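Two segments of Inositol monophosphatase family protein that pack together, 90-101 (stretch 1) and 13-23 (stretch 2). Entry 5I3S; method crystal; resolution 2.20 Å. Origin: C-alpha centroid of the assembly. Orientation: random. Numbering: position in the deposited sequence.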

# COMPACT_ATOMS: atom_id res chain seq x y z
N ASN A 90 4.46 -8.62 -5.29
CA ASN A 90 3.05 -8.65 -4.85
C ASN A 90 2.37 -9.99 -5.27
O ASN A 90 1.78 -10.67 -4.47
CB ASN A 90 2.26 -7.39 -5.31
CG ASN A 90 2.68 -6.11 -4.55
OD1 ASN A 90 3.45 -6.15 -3.60
ND2 ASN A 90 2.18 -4.98 -4.99
N PHE A 91 2.50 -10.34 -6.54
CA PHE A 91 2.03 -11.60 -7.02
C PHE A 91 2.56 -12.79 -6.19
O PHE A 91 1.77 -13.64 -5.75
CB PHE A 91 2.39 -11.74 -8.50
CG PHE A 91 1.96 -13.04 -9.12
CD1 PHE A 91 0.95 -13.05 -10.05
CD2 PHE A 91 2.60 -14.25 -8.78
CE1 PHE A 91 0.57 -14.25 -10.65
CE2 PHE A 91 2.22 -15.45 -9.37
CZ PHE A 91 1.20 -15.44 -10.32
N VAL A 92 3.87 -12.87 -5.98
CA VAL A 92 4.42 -14.02 -5.25
C VAL A 92 3.90 -14.06 -3.82
O VAL A 92 3.41 -15.10 -3.39
CB VAL A 92 5.96 -14.05 -5.28
CG1 VAL A 92 6.56 -15.09 -4.31
CG2 VAL A 92 6.42 -14.36 -6.70
N HIS A 93 3.96 -12.93 -3.10
CA HIS A 93 3.60 -12.91 -1.67
C HIS A 93 2.16 -12.69 -1.24
O HIS A 93 1.77 -13.13 -0.15
CB HIS A 93 4.46 -11.89 -0.94
CG HIS A 93 5.87 -12.34 -0.78
ND1 HIS A 93 6.32 -12.91 0.38
CD2 HIS A 93 6.89 -12.40 -1.66
CE1 HIS A 93 7.59 -13.24 0.23
NE2 HIS A 93 7.95 -12.95 -1.00
N GLN A 94 1.41 -11.94 -2.05
CA GLN A 94 0.05 -11.51 -1.70
C GLN A 94 -1.04 -12.08 -2.62
O GLN A 94 -2.22 -11.94 -2.30
CB GLN A 94 0.01 -9.98 -1.77
CG GLN A 94 1.14 -9.24 -1.06
CD GLN A 94 0.93 -7.72 -1.08
OE1 GLN A 94 0.51 -7.15 -2.11
NE2 GLN A 94 1.23 -7.05 0.03
N GLN A 95 -0.65 -12.64 -3.79
CA GLN A 95 -1.58 -13.12 -4.81
C GLN A 95 -2.61 -12.08 -5.28
O GLN A 95 -3.77 -12.43 -5.58
CB GLN A 95 -2.32 -14.41 -4.37
CG GLN A 95 -1.41 -15.57 -4.03
CD GLN A 95 -0.70 -15.38 -2.68
OE1 GLN A 95 -1.31 -14.95 -1.68
NE2 GLN A 95 0.61 -15.70 -2.64
N GLU A 96 -2.16 -10.83 -5.37
CA GLU A 96 -2.96 -9.70 -5.80
C GLU A 96 -2.07 -8.47 -5.72
O GLU A 96 -0.89 -8.58 -5.38
CB GLU A 96 -4.25 -9.51 -4.93
CG GLU A 96 -3.98 -9.16 -3.48
CD GLU A 96 -5.23 -8.96 -2.61
OE1 GLU A 96 -5.03 -8.58 -1.42
OE2 GLU A 96 -6.37 -9.18 -3.06
N ASN A 97 -2.63 -7.31 -6.09
CA ASN A 97 -1.92 -6.04 -6.16
C ASN A 97 -0.82 -6.00 -7.19
O ASN A 97 0.24 -5.41 -6.96
CB ASN A 97 -1.42 -5.62 -4.75
CG ASN A 97 -2.57 -5.56 -3.77
OD1 ASN A 97 -3.67 -5.12 -4.12
ND2 ASN A 97 -2.35 -6.03 -2.58
N PHE A 98 -1.12 -6.60 -8.35
CA PHE A 98 -0.22 -6.62 -9.48
C PHE A 98 -1.02 -6.36 -10.73
O PHE A 98 -2.19 -6.71 -10.80
CB PHE A 98 0.47 -7.98 -9.63
CG PHE A 98 -0.48 -9.14 -9.81
CD1 PHE A 98 -0.96 -9.50 -11.07
CD2 PHE A 98 -0.88 -9.86 -8.72
CE1 PHE A 98 -1.83 -10.57 -11.25
CE2 PHE A 98 -1.75 -10.95 -8.87
CZ PHE A 98 -2.23 -11.30 -10.13
N ALA A 99 -0.39 -5.76 -11.73
CA ALA A 99 -1.12 -5.39 -12.95
C ALA A 99 -0.45 -5.91 -14.22
O ALA A 99 0.74 -6.08 -14.24
CB ALA A 99 -1.27 -3.87 -13.02
N ILE A 100 -1.23 -6.16 -15.26
CA ILE A 100 -0.67 -6.17 -16.60
C ILE A 100 -0.77 -4.72 -17.10
O ILE A 100 -1.77 -4.03 -16.81
CB ILE A 100 -1.43 -7.07 -17.58
CG1 ILE A 100 -1.72 -8.46 -17.00
CG2 ILE A 100 -0.66 -7.17 -18.90
CD1 ILE A 100 -2.85 -9.19 -17.71
N SER A 101 0.29 -4.26 -17.77
CA SER A 101 0.41 -2.90 -18.29
C SER A 101 0.78 -2.89 -19.77
O SER A 101 1.74 -3.50 -20.17
CB SER A 101 1.51 -2.15 -17.54
OG SER A 101 1.60 -0.77 -17.93
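Stretch 2 (13-23) EAGIRIKQLME

The packing of stretch 2 on stretch 1 is a small, largely apolar contact in which one side of a helix rests on a helix end, a loop and the start of a strand, with no hydrogen bond crossing between them. It illustrates how an every-fourth-residue spacing lets a helix present an apolar stripe to an irregular partner. Residues 13-23 are helical throughout, held by regular i to i+4 backbone hydrogen bonds such as Ile18 N to Ala14 O at 3.1 Å and Met22 N to Ile18 O at 3.0 Å. Side chains four residues apart therefore align, and Ala14, Ile18 and Met22 all direct their CA-to-CB bonds toward stretch 1.

The helix runs roughly antiparallel to strand 99-101, at 145° with a closest axial approach of 9.8 Å. Its early residues consequently meet the strand, while its later ones reach back to the loop and the preceding helix. Near Ala14, the m,t rotamer of Ile100 brings CD1 to 3.8 Å from Gly15 N and 4.0 Å from Ala14 CB, so the methyl lies close against the helix backbone at Gly15. The same Ile100 CD1 touches Ile18 CD1 at 3.9 Å.

One turn further along, Ile18 CG2 meets both aromatic rings, lying 4.2 Å from Phe91 CE1, at the edge of that ring, and 4.0 Å from Phe98 CE1. Met22 completes the stripe and has the largest covered area of any residue here. Its SD is 3.9 Å from Phe91 CE1 and 4.1 Å from Phe98 CZ, an oblique sulfur-aromatic approach to each ring. Beyond the sulfur, Met22 CE reaches Gln95, 3.9 Å from Gln95 O and 4.0 Å from Gln95 CB, where positive phi marks the chain's departure from its helix.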

# COMPACT_ATOMS: atom_id res chain seq x y z
N GLU A 13 -8.63 -10.46 -21.39
CA GLU A 13 -8.57 -11.87 -21.66
C GLU A 13 -7.26 -12.50 -21.11
O GLU A 13 -7.29 -13.59 -20.51
CB GLU A 13 -8.79 -12.07 -23.18
CG GLU A 13 -9.02 -13.50 -23.67
CD GLU A 13 -9.99 -14.28 -22.83
OE1 GLU A 13 -11.11 -13.78 -22.60
OE2 GLU A 13 -9.61 -15.38 -22.39
N ALA A 14 -6.13 -11.80 -21.29
CA ALA A 14 -4.85 -12.19 -20.65
C ALA A 14 -4.97 -12.22 -19.13
O ALA A 14 -4.32 -13.02 -18.48
CB ALA A 14 -3.74 -11.24 -21.06
N GLY A 15 -5.81 -11.36 -18.54
CA GLY A 15 -6.06 -11.42 -17.09
C GLY A 15 -6.73 -12.73 -16.67
O GLY A 15 -6.29 -13.39 -15.73
N ILE A 16 -7.78 -13.11 -17.42
CA ILE A 16 -8.46 -14.39 -17.20
C ILE A 16 -7.51 -15.59 -17.25
O ILE A 16 -7.61 -16.50 -16.43
CB ILE A 16 -9.67 -14.54 -18.15
CG1 ILE A 16 -10.76 -13.59 -17.67
CG2 ILE A 16 -10.20 -15.97 -18.20
CD1 ILE A 16 -12.00 -13.53 -18.53
N ARG A 17 -6.57 -15.57 -18.18
CA ARG A 17 -5.56 -16.63 -18.23
C ARG A 17 -4.57 -16.61 -17.08
O ARG A 17 -4.10 -17.68 -16.71
CB ARG A 17 -4.82 -16.60 -19.56
CG ARG A 17 -5.76 -16.93 -20.69
CD ARG A 17 -5.16 -16.54 -22.03
NE ARG A 17 -4.08 -17.44 -22.44
CZ ARG A 17 -4.08 -18.23 -23.52
NH1 ARG A 17 -5.13 -18.30 -24.36
NH2 ARG A 17 -3.02 -18.98 -23.77
N ILE A 18 -4.25 -15.42 -16.54
CA ILE A 18 -3.46 -15.36 -15.30
C ILE A 18 -4.19 -16.05 -14.12
O ILE A 18 -3.59 -16.88 -13.45
CB ILE A 18 -3.02 -13.92 -14.89
CG1 ILE A 18 -1.95 -13.43 -15.84
CG2 ILE A 18 -2.49 -13.87 -13.46
CD1 ILE A 18 -1.36 -12.08 -15.51
N LYS A 19 -5.46 -15.73 -13.90
CA LYS A 19 -6.24 -16.39 -12.81
C LYS A 19 -6.38 -17.93 -13.01
O LYS A 19 -6.31 -18.68 -12.05
CB LYS A 19 -7.63 -15.74 -12.59
CG LYS A 19 -7.58 -14.22 -12.51
CD LYS A 19 -8.48 -13.58 -11.45
CE LYS A 19 -9.97 -13.83 -11.67
NZ LYS A 19 -10.43 -13.73 -13.08
N GLN A 20 -6.56 -18.37 -14.24
CA GLN A 20 -6.56 -19.80 -14.56
C GLN A 20 -5.26 -20.50 -14.19
O GLN A 20 -5.30 -21.60 -13.62
CB GLN A 20 -6.86 -20.05 -16.04
CG GLN A 20 -8.33 -20.00 -16.35
CD GLN A 20 -8.64 -19.90 -17.83
OE1 GLN A 20 -7.77 -20.08 -18.70
NE2 GLN A 20 -9.88 -19.60 -18.14
N LEU A 21 -4.12 -19.87 -14.51
CA LEU A 21 -2.84 -20.44 -14.14
C LEU A 21 -2.65 -20.49 -12.62
O LEU A 21 -2.16 -21.50 -12.08
CB LEU A 21 -1.67 -19.77 -14.88
CG LEU A 21 -1.62 -20.16 -16.38
CD1 LEU A 21 -0.75 -19.23 -17.21
CD2 LEU A 21 -1.15 -21.59 -16.61
N MET A 22 -3.07 -19.43 -11.92
CA MET A 22 -2.99 -19.41 -10.47
C MET A 22 -3.86 -20.51 -9.86
O MET A 22 -3.40 -21.23 -8.96
CB MET A 22 -3.38 -18.05 -9.90
CG MET A 22 -2.38 -16.94 -10.22
SD MET A 22 -3.11 -15.31 -10.02
CE MET A 22 -3.20 -15.19 -8.21
N GLU A 23 -5.10 -20.66 -10.33
CA GLU A 23 -5.99 -21.78 -9.90
C GLU A 23 -5.32 -23.18 -10.04
O GLU A 23 -5.26 -23.91 -9.05
CB GLU A 23 -7.36 -21.75 -10.63
CG GLU A 23 -8.31 -20.65 -10.14
CD GLU A 23 -9.43 -20.32 -11.12